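Local coordinates for protein putative Xylose isomerase (Rhodospirillum rubrum, PDB 3QXB) that is probably a sugar isomerase of the xylose isomerase-like TIM-barrel family, holding iron or manganese ions at the mouth of its barrel, at residues Y54-D65 against L111-M122. Numbering follows the deposited sequence.
Sequences YTYDLTDPWWPD and LGYQHLKRAIDM. With EDO (1,2-ethanediol), chain O.
Pro-61 lies on helix 106-125 at Ala-119, where the loop leaving strand 51-55 of this TIM barrel folds over the helix that precedes strand 130-133. The packing is tight here: Pro-61 CG sits 3.9 Å from Ala-119 CB, and the same methyl meets the phenol end of Tyr-56, 3.2 Å from its OH, which bonds to Thr-131. His-115 NE2, hydrogen-bonded to Ser-95, lies at the edge of the Tyr-56 ring, 3.8 Å from CD2, the ring planes 65° apart. With CG anti to the carbonyl carbon (chi1 -71°), the Trp-62 indole turns back to the helix although its CB points away; one face lies on His-115 CA and the CZ3-CH2 edge meets the Gln-114 amide. Trp-63 of the second subunit packs edge-to-face with it, so the loop also serves the dimer interface. The other side is wetter and more polar. Bent at chi3 (68°), Arg-118 turns its guanidinium along the loop: NE donates to Pro-61 O at 3.0 Å, NH2 to Trp-63 O at 2.8 Å, in the guanidinium plane. NH2 also meets Asp-65 OD1 at 2.6 Å, a salt bridge whose hydrogen bond is weak. A leucine in its place would probably strip Trp-63 O of this donor, leave Pro-61 O to Arg-68 and cost Asp-65 its close salt-bridge mate. Two waters border this pair, one bonded to Asp-121 OD2 and weakly to Asp-65 OD1, the other linking Asp-65 to Arg-118 NH1. Inward again, the selenium of Met-122 (selenomethionine) rests 3.1 Å from Thr-59 O and 3.3 Å from Thr-59 OG1.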
ATOM      1  N   TYR A  54      14.189  -1.214   8.597  1.00 18.84           N
ATOM      2  CA  TYR A  54      13.715  -2.193   7.642  1.00 18.69           C
ATOM      3  C   TYR A  54      12.209  -2.060   7.578  1.00 19.32           C
ATOM      4  O   TYR A  54      11.589  -1.834   8.601  1.00 20.38           O
ATOM      5  CB  TYR A  54      14.128  -3.565   8.129  1.00 19.06           C
ATOM      6  CG  TYR A  54      13.707  -4.753   7.274  1.00 18.72           C
ATOM      7  CD1 TYR A  54      14.495  -5.199   6.208  1.00 17.49           C
ATOM      8  CD2 TYR A  54      12.569  -5.464   7.575  1.00 17.39           C
ATOM      9  CE1 TYR A  54      14.117  -6.311   5.435  1.00 19.42           C
ATOM     10  CE2 TYR A  54      12.223  -6.580   6.842  1.00 18.46           C
ATOM     11  CZ  TYR A  54      12.989  -6.994   5.767  1.00 19.54           C
ATOM     12  OH  TYR A  54      12.558  -8.126   5.032  1.00 20.51           O
ATOM     13  N   THR A  55      11.616  -2.159   6.388  1.00 19.07           N
ATOM     14  CA  THR A  55      10.161  -1.984   6.235  1.00 17.97           C
ATOM     15  C   THR A  55       9.429  -3.349   6.090  1.00 17.64           C
ATOM     16  O   THR A  55       9.912  -4.255   5.402  1.00 18.80           O
ATOM     17  CB  THR A  55       9.818  -1.074   5.014  1.00 18.24           C
ATOM     18  OG1 THR A  55       8.393  -0.939   4.868  1.00 19.77           O
ATOM     19  CG2 THR A  55      10.400  -1.624   3.685  1.00 17.28           C
ATOM     20  N   TYR A  56       8.271  -3.487   6.723  1.00 16.52           N
ATOM     21  CA  TYR A  56       7.411  -4.676   6.510  1.00 16.48           C
ATOM     22  C   TYR A  56       7.065  -4.869   5.009  1.00 15.96           C
ATOM     23  O   TYR A  56       6.718  -5.957   4.601  1.00 17.95           O
ATOM     24  CB  TYR A  56       6.103  -4.545   7.234  1.00 16.52           C
ATOM     25  CG  TYR A  56       6.114  -4.422   8.772  1.00 15.48           C
ATOM     26  CD1 TYR A  56       7.291  -4.361   9.518  1.00 15.18           C
ATOM     27  CD2 TYR A  56       4.927  -4.293   9.445  1.00 16.82           C
ATOM     28  CE1 TYR A  56       7.238  -4.212  10.897  1.00 19.61           C
ATOM     29  CE2 TYR A  56       4.876  -4.111  10.825  1.00 18.01           C
ATOM     30  CZ  TYR A  56       6.004  -4.072  11.545  1.00 19.36           C
ATOM     31  OH  TYR A  56       5.920  -3.954  12.942  1.00 18.06           O
ATOM     32  N   ASP A  57       7.142  -3.797   4.216  1.00 17.08           N
ATOM     33  CA  ASP A  57       6.904  -3.822   2.772  1.00 17.70           C
ATOM     34  C   ASP A  57       7.925  -4.662   1.968  1.00 18.73           C
ATOM     35  O   ASP A  57       7.746  -4.844   0.780  1.00 18.01           O
ATOM     36  CB  ASP A  57       6.811  -2.387   2.197  1.00 17.64           C
ATOM     37  CG  ASP A  57       5.449  -1.712   2.451  1.00 20.13           C
ATOM     38  OD1 ASP A  57       4.487  -2.338   2.978  1.00 19.24           O
ATOM     39  OD2 ASP A  57       5.314  -0.508   2.134  1.00 21.91           O
ATOM     40  N   LEU A  58       8.992  -5.157   2.587  1.00 18.62           N
ATOM     41  CA  LEU A  58       9.934  -6.047   1.895  1.00 19.15           C
ATOM     42  C   LEU A  58       9.607  -7.502   2.199  1.00 18.68           C
ATOM     43  O   LEU A  58       9.710  -8.329   1.313  1.00 19.99           O
ATOM     44  CB  LEU A  58      11.382  -5.765   2.295  1.00 18.54           C
ATOM     45  CG  LEU A  58      12.054  -4.545   1.672  1.00 20.75           C
ATOM     46  CD1 LEU A  58      13.405  -4.241   2.391  1.00 19.32           C
ATOM     47  CD2 LEU A  58      12.291  -4.794   0.218  1.00 23.04           C
ATOM     48  N   THR A  59       9.155  -7.793   3.433  1.00 18.05           N
ATOM     49  CA  THR A  59       8.742  -9.120   3.824  1.00 18.15           C
ATOM     50  C   THR A  59       7.503  -9.010   4.744  1.00 18.78           C
ATOM     51  O   THR A  59       7.609  -8.513   5.876  1.00 18.29           O
ATOM     52  CB  THR A  59       9.923  -9.943   4.523  1.00 19.13           C
ATOM     53  OG1 THR A  59      10.331  -9.310   5.704  1.00 18.02           O
ATOM     54  CG2 THR A  59      11.153 -10.161   3.609  1.00 16.40           C
ATOM     55  N   ASP A  60       6.353  -9.493   4.238  1.00 17.35           N
ATOM     56  CA  ASP A  60       5.064  -9.335   4.891  1.00 17.98           C
ATOM     57  C   ASP A  60       5.040 -10.208   6.163  1.00 18.00           C
ATOM     58  O   ASP A  60       5.271 -11.409   6.099  1.00 17.46           O
ATOM     59  CB  ASP A  60       3.938  -9.789   3.937  1.00 18.01           C
ATOM     60  CG  ASP A  60       2.547  -9.388   4.401  1.00 19.81           C
ATOM     61  OD1 ASP A  60       2.361  -9.037   5.605  1.00 16.64           O
ATOM     62  OD2 ASP A  60       1.605  -9.491   3.557  1.00 22.35           O
ATOM     63  N   PRO A  61       4.762  -9.601   7.329  1.00 18.82           N
ATOM     64  CA  PRO A  61       4.586 -10.342   8.590  1.00 17.91           C
ATOM     65  C   PRO A  61       3.586 -11.499   8.458  1.00 17.23           C
ATOM     66  O   PRO A  61       3.750 -12.540   9.066  1.00 18.51           O
ATOM     67  CB  PRO A  61       4.057  -9.254   9.552  1.00 18.22           C
ATOM     68  CG  PRO A  61       4.705  -7.986   9.089  1.00 17.96           C
ATOM     69  CD  PRO A  61       4.693  -8.148   7.540  1.00 17.93           C
ATOM     70  N   TRP A  62       2.559 -11.315   7.661  1.00 17.43           N
ATOM     71  CA  TRP A  62       1.559 -12.373   7.382  1.00 17.45           C
ATOM     72  C   TRP A  62       2.081 -13.609   6.623  1.00 18.02           C
ATOM     73  O   TRP A  62       1.470 -14.676   6.664  1.00 20.21           O
ATOM     74  CB  TRP A  62       0.363 -11.791   6.650  1.00 17.52           C
ATOM     75  CG  TRP A  62      -0.496 -10.924   7.483  1.00 17.35           C
ATOM     76  CD1 TRP A  62      -0.673  -9.600   7.344  1.00 17.93           C
ATOM     77  CD2 TRP A  62      -1.334 -11.333   8.555  1.00 16.33           C
ATOM     78  NE1 TRP A  62      -1.549  -9.132   8.285  1.00 18.41           N
ATOM     79  CE2 TRP A  62      -1.946 -10.174   9.066  1.00 19.70           C
ATOM     80  CE3 TRP A  62      -1.565 -12.557   9.192  1.00 19.15           C
ATOM     81  CZ2 TRP A  62      -2.834 -10.210  10.137  1.00 18.94           C
ATOM     82  CZ3 TRP A  62      -2.423 -12.588  10.264  1.00 17.76           C
ATOM     83  CH2 TRP A  62      -3.060 -11.445  10.708  1.00 16.52           C
ATOM     84  N   TRP A  63       3.179 -13.488   5.906  1.00 18.79           N
ATOM     85  CA  TRP A  63       3.720 -14.649   5.166  1.00 19.65           C
ATOM     86  C   TRP A  63       4.005 -15.828   6.108  1.00 19.84           C
ATOM     87  O   TRP A  63       4.331 -15.603   7.260  1.00 19.50           O
ATOM     88  CB  TRP A  63       4.999 -14.270   4.444  1.00 18.87           C
ATOM     89  CG  TRP A  63       4.831 -13.381   3.260  1.00 20.70           C
ATOM     90  CD1 TRP A  63       3.654 -13.014   2.626  1.00 20.53           C
ATOM     91  CD2 TRP A  63       5.884 -12.754   2.536  1.00 16.89           C
ATOM     92  NE1 TRP A  63       3.938 -12.176   1.575  1.00 17.16           N
ATOM     93  CE2 TRP A  63       5.298 -12.029   1.483  1.00 19.68           C
ATOM     94  CE3 TRP A  63       7.280 -12.760   2.657  1.00 17.35           C
ATOM     95  CZ2 TRP A  63       6.067 -11.305   0.562  1.00 18.11           C
ATOM     96  CZ3 TRP A  63       8.031 -12.056   1.742  1.00 18.98           C
ATOM     97  CH2 TRP A  63       7.429 -11.292   0.745  1.00 20.31           C
ATOM     98  N   PRO A  64       3.916 -17.073   5.625  1.00 21.63           N
ATOM     99  CA  PRO A  64       4.258 -18.203   6.481  1.00 22.31           C
ATOM    100  C   PRO A  64       5.660 -18.056   7.040  1.00 22.39           C
ATOM    101  O   PRO A  64       6.571 -17.560   6.347  1.00 20.54           O
ATOM    102  CB  PRO A  64       4.112 -19.430   5.564  1.00 23.35           C
ATOM    103  CG  PRO A  64       3.217 -18.999   4.498  1.00 24.82           C
ATOM    104  CD  PRO A  64       3.339 -17.514   4.340  1.00 22.87           C
ATOM    105  N   ASP A  65       5.774 -18.403   8.316  1.00 22.70           N
ATOM    106  CA  ASP A  65       6.950 -18.123   9.120  1.00 24.55           C
ATOM    107  C   ASP A  65       8.243 -18.569   8.451  1.00 23.60           C
ATOM    108  O   ASP A  65       9.223 -17.841   8.453  1.00 24.29           O
ATOM    109  CB  ASP A  65       6.871 -18.865  10.470  1.00 26.68           C
ATOM    110  CG  ASP A  65       5.747 -18.379  11.343  1.00 32.50           C
ATOM    111  OD1 ASP A  65       4.810 -17.744  10.809  1.00 42.90           O
ATOM    112  OD2 ASP A  65       5.769 -18.652  12.556  1.00 41.30           O
ATOM    113  N   LEU A 111      -7.101  -9.070  14.488  1.00 18.96           N
ATOM    114  CA  LEU A 111      -6.221  -9.210  13.321  1.00 18.32           C
ATOM    115  C   LEU A 111      -5.089  -8.178  13.357  1.00 18.13           C
ATOM    116  O   LEU A 111      -3.974  -8.456  12.937  1.00 16.99           O
ATOM    117  CB  LEU A 111      -6.991  -9.170  12.020  1.00 18.58           C
ATOM    118  CG  LEU A 111      -7.859 -10.410  11.785  1.00 21.27           C
ATOM    119  CD1 LEU A 111      -9.006 -10.172  10.710  1.00 17.94           C
ATOM    120  CD2 LEU A 111      -7.009 -11.654  11.472  1.00 21.78           C
ATOM    121  N   GLY A 112      -5.347  -7.002  13.925  1.00 17.45           N
ATOM    122  CA  GLY A 112      -4.274  -6.037  14.164  1.00 16.25           C
ATOM    123  C   GLY A 112      -3.260  -6.535  15.179  1.00 16.25           C
ATOM    124  O   GLY A 112      -2.057  -6.426  14.968  1.00 16.20           O
ATOM    125  N   TYR A 113      -3.758  -7.072  16.288  1.00 17.10           N
ATOM    126  CA  TYR A 113      -2.938  -7.756  17.296  1.00 18.40           C
ATOM    127  C   TYR A 113      -1.990  -8.788  16.622  1.00 17.80           C
ATOM    128  O   TYR A 113      -0.793  -8.765  16.782  1.00 16.62           O
ATOM    129  CB  TYR A 113      -3.831  -8.421  18.345  1.00 18.71           C
ATOM    130  CG  TYR A 113      -3.048  -9.004  19.492  1.00 19.13           C
ATOM    131  CD1 TYR A 113      -2.400 -10.207  19.343  1.00 17.85           C
ATOM    132  CD2 TYR A 113      -2.985  -8.351  20.748  1.00 18.94           C
ATOM    133  CE1 TYR A 113      -1.672 -10.775  20.366  1.00 19.58           C
ATOM    134  CE2 TYR A 113      -2.254  -8.886  21.761  1.00 21.80           C
ATOM    135  CZ  TYR A 113      -1.583 -10.111  21.567  1.00 22.86           C
ATOM    136  OH  TYR A 113      -0.853 -10.693  22.563  1.00 21.16           O
ATOM    137  N   GLN A 114      -2.566  -9.666  15.838  1.00 17.96           N
ATOM    138  CA  GLN A 114      -1.849 -10.776  15.229  1.00 18.01           C
ATOM    139  C   GLN A 114      -0.850 -10.237  14.198  1.00 18.17           C
ATOM    140  O   GLN A 114       0.294 -10.710  14.081  1.00 19.26           O
ATOM    141  CB  GLN A 114      -2.861 -11.747  14.605  1.00 17.92           C
ATOM    142  CG  GLN A 114      -2.185 -13.042  14.046  1.00 17.90           C
ATOM    143  CD  GLN A 114      -3.126 -14.103  13.547  1.00 22.19           C
ATOM    144  OE1 GLN A 114      -2.717 -15.263  13.371  1.00 23.17           O
ATOM    145  NE2 GLN A 114      -4.376 -13.739  13.293  1.00 20.05           N
ATOM    146  N   HIS A 115      -1.231  -9.174  13.497  1.00 19.26           N
ATOM    147  CA  HIS A 115      -0.326  -8.530  12.561  1.00 18.03           C
ATOM    148  C   HIS A 115       0.963  -8.148  13.243  1.00 18.44           C
ATOM    149  O   HIS A 115       2.033  -8.553  12.784  1.00 18.32           O
ATOM    150  CB  HIS A 115      -0.975  -7.302  11.917  1.00 20.01           C
ATOM    151  CG  HIS A 115      -0.074  -6.559  10.977  1.00 19.27           C
ATOM    152  ND1 HIS A 115       0.287  -7.061   9.741  1.00 22.68           N
ATOM    153  CD2 HIS A 115       0.493  -5.337  11.070  1.00 21.77           C
ATOM    154  CE1 HIS A 115       1.086  -6.190   9.141  1.00 21.72           C
ATOM    155  NE2 HIS A 115       1.200  -5.125   9.908  1.00 21.81           N
ATOM    156  N   LEU A 116       0.860  -7.372  14.337  1.00 16.92           N
ATOM    157  CA  LEU A 116       2.018  -6.934  15.092  1.00 16.95           C
ATOM    158  C   LEU A 116       2.772  -8.063  15.820  1.00 16.31           C
ATOM    159  O   LEU A 116       4.013  -8.034  15.891  1.00 16.81           O
ATOM    160  CB  LEU A 116       1.604  -5.826  16.068  1.00 16.74           C
ATOM    161  CG  LEU A 116       2.666  -5.077  16.877  1.00 15.41           C
ATOM    162  CD1 LEU A 116       3.883  -4.682  16.041  1.00 14.07           C
ATOM    163  CD2 LEU A 116       2.024  -3.882  17.545  1.00 15.77           C
ATOM    164  N   LYS A 117       2.032  -9.025  16.383  1.00 16.78           N
ATOM    165  CA  LYS A 117       2.618 -10.230  16.951  1.00 16.72           C
ATOM    166  C   LYS A 117       3.519 -10.921  15.928  1.00 16.81           C
ATOM    167  O   LYS A 117       4.656 -11.279  16.237  1.00 16.66           O
ATOM    168  CB  LYS A 117       1.543 -11.186  17.440  1.00 17.70           C
ATOM    169  CG  LYS A 117       2.021 -12.516  18.041  1.00 16.67           C
ATOM    170  CD  LYS A 117       2.310 -13.564  16.968  1.00 16.73           C
ATOM    171  CE  LYS A 117       2.472 -14.939  17.572  1.00 19.03           C
ATOM    172  NZ  LYS A 117       2.983 -15.905  16.589  1.00 17.12           N
ATOM    173  N   ARG A 118       3.036 -11.063  14.707  1.00 18.06           N
ATOM    174  CA  ARG A 118       3.829 -11.689  13.654  1.00 17.75           C
ATOM    175  C   ARG A 118       5.021 -10.828  13.252  1.00 17.26           C
ATOM    176  O   ARG A 118       6.115 -11.361  13.003  1.00 17.68           O
ATOM    177  CB  ARG A 118       2.933 -12.029  12.462  1.00 17.72           C
ATOM    178  CG  ARG A 118       1.950 -13.154  12.790  1.00 16.12           C
ATOM    179  CD  ARG A 118       1.102 -13.618  11.593  1.00 18.98           C
ATOM    180  NE  ARG A 118       1.951 -14.295  10.615  1.00 19.47           N
ATOM    181  CZ  ARG A 118       2.326 -15.572  10.674  1.00 20.09           C
ATOM    182  NH1 ARG A 118       1.899 -16.372  11.653  1.00 21.01           N
ATOM    183  NH2 ARG A 118       3.100 -16.073   9.719  1.00 18.26           N
ATOM    184  N   ALA A 119       4.820  -9.512  13.189  1.00 16.50           N
ATOM    185  CA  ALA A 119       5.946  -8.589  12.957  1.00 16.85           C
ATOM    186  C   ALA A 119       7.007  -8.684  14.051  1.00 17.65           C
ATOM    187  O   ALA A 119       8.209  -8.630  13.773  1.00 18.25           O
ATOM    188  CB  ALA A 119       5.447  -7.128  12.832  1.00 15.54           C
ATOM    189  N   ILE A 120       6.579  -8.803  15.298  1.00 18.27           N
ATOM    190  CA  ILE A 120       7.510  -9.045  16.389  1.00 17.21           C
ATOM    191  C   ILE A 120       8.272 -10.381  16.172  1.00 18.28           C
ATOM    192  O   ILE A 120       9.484 -10.438  16.347  1.00 19.15           O
ATOM    193  CB  ILE A 120       6.755  -9.078  17.735  1.00 17.35           C
ATOM    194  CG1 ILE A 120       6.272  -7.664  18.079  1.00 18.32           C
ATOM    195  CG2 ILE A 120       7.604  -9.741  18.827  1.00 15.75           C
ATOM    196  CD1 ILE A 120       5.196  -7.568  19.194  1.00 15.37           C
ATOM    197  N   ASP A 121       7.571 -11.447  15.791  1.00 18.80           N
ATOM    198  CA  ASP A 121       8.273 -12.733  15.450  1.00 18.55           C
ATOM    199  C   ASP A 121       9.354 -12.546  14.381  1.00 17.57           C
ATOM    200  O   ASP A 121      10.540 -12.933  14.532  1.00 16.89           O
ATOM    201  CB  ASP A 121       7.294 -13.799  15.010  1.00 18.98           C
ATOM    202  CG  ASP A 121       6.408 -14.285  16.117  1.00 20.60           C
ATOM    203  OD1 ASP A 121       6.723 -14.138  17.322  1.00 19.38           O
ATOM    204  OD2 ASP A 121       5.357 -14.812  15.780  1.00 17.32           O
HETATM  205  N   MSE A 122       8.968 -11.912  13.296  1.00 16.48           N
HETATM  206  CA  MSE A 122       9.942 -11.594  12.211  1.00 16.71           C
HETATM  207  C   MSE A 122      11.108 -10.716  12.674  1.00 17.48           C
HETATM  208  O   MSE A 122      12.323 -10.925  12.344  1.00 17.51           O
HETATM  209  CB  MSE A 122       9.156 -10.886  11.076  1.00 16.62           C
HETATM  210  CG  MSE A 122       9.931 -10.700   9.756  1.00 17.09           C
HETATM  211 SE   MSE A 122       8.784  -9.695   8.540  0.75 12.36          SE
HETATM  212  CE  MSE A 122       9.035  -7.986   9.217  1.00 12.42           C
TER
HETATM  213  C1  EDO O 365       1.658 -14.564  21.359  1.00 31.69           C
HETATM  214  O1  EDO O 365       1.462 -15.338  22.555  1.00 34.37           O
HETATM  215  C2  EDO O 365       1.354 -13.106  21.666  1.00 29.26           C
HETATM  216  O2  EDO O 365      -0.006 -12.985  22.028  1.00 29.03           O
HETATM  217  O   HOH W   1       5.092 -15.311  13.002  1.00 16.48           O
HETATM  218  O   HOH W   2       2.268 -19.217  12.100  1.00 32.51           O